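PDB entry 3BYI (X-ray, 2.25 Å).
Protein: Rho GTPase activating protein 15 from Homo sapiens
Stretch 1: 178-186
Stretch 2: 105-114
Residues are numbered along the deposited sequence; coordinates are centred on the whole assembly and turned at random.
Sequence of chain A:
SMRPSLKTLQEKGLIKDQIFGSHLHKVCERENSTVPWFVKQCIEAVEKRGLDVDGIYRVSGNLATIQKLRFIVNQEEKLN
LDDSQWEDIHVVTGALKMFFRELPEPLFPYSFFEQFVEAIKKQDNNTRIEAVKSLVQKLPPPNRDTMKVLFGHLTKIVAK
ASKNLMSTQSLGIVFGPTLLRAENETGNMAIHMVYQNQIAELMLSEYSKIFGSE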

# COMPACT_ATOMS: atom_id res chain seq x y z
N THR A 178 7.31 -1.27 0.59
CA THR A 178 6.20 -0.34 0.80
C THR A 178 5.28 -0.80 1.96
O THR A 178 4.80 0.02 2.72
CB THR A 178 5.42 -0.16 -0.57
OG1 THR A 178 6.24 0.57 -1.50
CG2 THR A 178 4.14 0.58 -0.42
N LEU A 179 5.07 -2.11 2.07
CA LEU A 179 4.05 -2.67 2.96
C LEU A 179 4.63 -3.30 4.23
O LEU A 179 3.94 -3.40 5.25
CB LEU A 179 3.20 -3.68 2.18
CG LEU A 179 2.48 -3.13 0.91
CD1 LEU A 179 1.72 -4.19 0.27
CD2 LEU A 179 1.54 -2.02 1.23
N LEU A 180 5.89 -3.74 4.17
CA LEU A 180 6.55 -4.39 5.31
C LEU A 180 7.70 -3.56 5.90
O LEU A 180 7.99 -3.64 7.11
CB LEU A 180 7.05 -5.77 4.89
CG LEU A 180 5.95 -6.79 4.57
CD1 LEU A 180 5.72 -7.11 3.07
CD2 LEU A 180 6.24 -8.04 5.33
N ARG A 181 8.35 -2.74 5.08
CA ARG A 181 9.33 -1.77 5.62
C ARG A 181 10.36 -2.43 6.56
O ARG A 181 10.73 -1.88 7.59
CB ARG A 181 8.58 -0.65 6.37
CG ARG A 181 9.34 0.66 6.61
CD ARG A 181 8.49 1.61 7.48
NE ARG A 181 7.30 2.06 6.79
CZ ARG A 181 6.32 2.79 7.33
NH1 ARG A 181 6.40 3.18 8.59
NH2 ARG A 181 5.28 3.13 6.57
N ALA A 182 10.84 -3.60 6.16
CA ALA A 182 11.65 -4.46 7.03
C ALA A 182 13.15 -4.30 6.85
O ALA A 182 13.91 -4.95 7.55
CB ALA A 182 11.25 -5.94 6.83
N GLU A 183 13.56 -3.43 5.92
CA GLU A 183 14.98 -3.24 5.52
C GLU A 183 15.87 -3.07 6.73
O GLU A 183 16.90 -3.76 6.89
CB GLU A 183 15.21 -1.99 4.63
CG GLU A 183 14.49 -1.90 3.30
CD GLU A 183 13.02 -1.56 3.46
OE1 GLU A 183 12.24 -2.47 3.78
OE2 GLU A 183 12.66 -0.38 3.30
N ASN A 184 15.44 -2.13 7.59
CA ASN A 184 16.23 -1.67 8.73
C ASN A 184 16.00 -2.41 10.06
O ASN A 184 16.74 -2.16 11.01
CB ASN A 184 16.02 -0.17 8.96
CG ASN A 184 17.17 0.48 9.73
OD1 ASN A 184 18.30 -0.02 9.73
ND2 ASN A 184 16.89 1.61 10.39
N GLU A 185 14.99 -3.28 10.14
CA GLU A 185 14.84 -4.11 11.35
C GLU A 185 16.21 -4.78 11.68
O GLU A 185 16.98 -5.11 10.78
CB GLU A 185 13.71 -5.15 11.21
CG GLU A 185 12.29 -4.58 10.91
CD GLU A 185 11.91 -3.31 11.70
OE1 GLU A 185 11.90 -3.34 12.96
OE2 GLU A 185 11.62 -2.27 11.05
N THR A 186 16.53 -4.93 12.96
CA THR A 186 17.88 -5.39 13.32
C THR A 186 18.12 -6.77 12.69
O THR A 186 17.24 -7.64 12.72
CB THR A 186 18.15 -5.44 14.85
OG1 THR A 186 17.20 -4.61 15.55
CG2 THR A 186 19.60 -4.99 15.16
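Stretch 2 (105-114) EPLFPYSFFE

Stretch 2 (105-114) lies on stretch 1 (178-186) as a loop from Glu105 to Pro109, extended except at Leu107, whose phi/psi is helical, leading into a helix that holds Phe113 and Glu114 and runs on past Glu114. Arg181 is the first residue after the helix of stretch 1 to leave helical phi/psi, with positive phi. In closest register, Leu107 CA lies 5.2 Å from Leu179 CA and Phe108 CA 5.2 Å from Leu180 CA, so the chains run the same way here. One direct hydrogen bond joins the backbones, Phe108 N to Leu179 O (3.0 Å, 167°). Two waters extend it: one accepts from Leu107 N and donates to Thr178 O, the other donates to both Phe108 O and Leu180 O. Leu107 (chi1 t, chi2 p) brings CD2 to 3.9 Å from CD2 of Leu179 (m, t). Phe108, chi1 m and chi2 73°, lays one ring face against Leu180, whose CG stands 3.8 Å from the ring centroid in a CH-pi contact; Phe108 CE1 reaches Leu179 CB at 3.7 Å. Phe113 takes chi1 t, which sets a ring face against Ala182, Phe113 CZ to Ala182 CB 3.3 Å, while its edge meets Leu180, Phe113 CD1 to Leu180 CD2 4.2 Å. Arg181 points toward stretch 2, and its chain (t, t, then m at chi3) places the guanidinium with one face against Pro106 CD, 3.7 Å from Arg181 NH1. Tyr110 (m) brings its ring end nearer stretch 1: Tyr110 OH is 3.6 Å from Arg181 NH1, and Tyr110 CE1 3.5 Å from Glu185 OE2.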

# COMPACT_ATOMS: atom_id res chain seq x y z
N GLU A 105 3.15 3.17 11.08
CA GLU A 105 3.48 1.77 11.21
C GLU A 105 3.12 1.19 9.84
O GLU A 105 2.14 1.62 9.22
CB GLU A 105 2.68 1.11 12.33
CG GLU A 105 3.13 -0.32 12.65
CD GLU A 105 2.23 -1.07 13.65
OE1 GLU A 105 1.05 -0.68 13.86
OE2 GLU A 105 2.73 -2.06 14.23
N PRO A 106 3.95 0.26 9.32
CA PRO A 106 3.57 -0.36 8.05
C PRO A 106 2.28 -1.20 8.08
O PRO A 106 1.84 -1.63 9.13
CB PRO A 106 4.83 -1.21 7.68
CG PRO A 106 5.71 -1.22 8.87
CD PRO A 106 5.28 -0.15 9.81
N LEU A 107 1.71 -1.44 6.89
CA LEU A 107 0.51 -2.26 6.76
C LEU A 107 0.68 -3.61 7.47
O LEU A 107 -0.25 -4.10 8.11
CB LEU A 107 0.15 -2.49 5.29
CG LEU A 107 -1.16 -3.23 4.95
CD1 LEU A 107 -2.36 -2.55 5.57
CD2 LEU A 107 -1.34 -3.41 3.42
N PHE A 108 1.85 -4.20 7.30
CA PHE A 108 2.23 -5.40 8.02
C PHE A 108 2.83 -4.95 9.34
O PHE A 108 3.96 -4.41 9.34
CB PHE A 108 3.28 -6.17 7.21
CG PHE A 108 2.73 -6.87 6.01
CD1 PHE A 108 2.34 -6.16 4.87
CD2 PHE A 108 2.60 -8.24 6.00
CE1 PHE A 108 1.83 -6.79 3.76
CE2 PHE A 108 2.08 -8.89 4.90
CZ PHE A 108 1.71 -8.18 3.78
N PRO A 109 2.10 -5.14 10.46
CA PRO A 109 2.67 -4.61 11.68
C PRO A 109 4.02 -5.25 12.04
O PRO A 109 4.25 -6.44 11.82
CB PRO A 109 1.60 -4.92 12.75
CG PRO A 109 0.32 -5.15 11.94
CD PRO A 109 0.81 -5.81 10.71
N TYR A 110 4.89 -4.41 12.57
CA TYR A 110 6.18 -4.81 13.12
C TYR A 110 6.04 -6.01 14.09
O TYR A 110 6.88 -6.92 14.08
CB TYR A 110 6.81 -3.64 13.90
CG TYR A 110 7.12 -2.33 13.17
CD1 TYR A 110 8.02 -2.30 12.10
CD2 TYR A 110 6.58 -1.10 13.62
CE1 TYR A 110 8.34 -1.10 11.45
CE2 TYR A 110 6.90 0.12 12.99
CZ TYR A 110 7.78 0.11 11.89
OH TYR A 110 8.08 1.31 11.23
N SER A 111 5.03 -6.00 14.96
CA SER A 111 4.83 -7.14 15.88
C SER A 111 4.62 -8.47 15.13
O SER A 111 5.00 -9.53 15.63
CB SER A 111 3.70 -6.88 16.88
OG SER A 111 2.47 -6.60 16.26
N PHE A 112 4.06 -8.41 13.92
CA PHE A 112 3.85 -9.61 13.13
C PHE A 112 5.04 -10.05 12.26
O PHE A 112 5.09 -11.20 11.81
CB PHE A 112 2.64 -9.42 12.22
CG PHE A 112 1.33 -9.55 12.93
CD1 PHE A 112 0.92 -8.60 13.85
CD2 PHE A 112 0.48 -10.61 12.63
CE1 PHE A 112 -0.32 -8.72 14.50
CE2 PHE A 112 -0.74 -10.75 13.28
CZ PHE A 112 -1.14 -9.80 14.21
N PHE A 113 6.01 -9.18 12.04
CA PHE A 113 7.06 -9.47 11.04
C PHE A 113 7.80 -10.81 11.28
O PHE A 113 7.95 -11.62 10.34
CB PHE A 113 8.05 -8.29 10.95
CG PHE A 113 9.12 -8.51 9.92
CD1 PHE A 113 8.80 -8.62 8.58
CD2 PHE A 113 10.45 -8.65 10.30
CE1 PHE A 113 9.79 -8.86 7.61
CE2 PHE A 113 11.44 -8.88 9.35
CZ PHE A 113 11.10 -9.00 8.01
N GLU A 114 8.23 -11.06 12.52
CA GLU A 114 8.90 -12.32 12.85
C GLU A 114 8.02 -13.53 12.51
O GLU A 114 8.52 -14.53 11.99
CB GLU A 114 9.35 -12.37 14.32
O HOH W 1 3.02 0.45 4.54
O HOH W 2 6.38 -4.92 8.72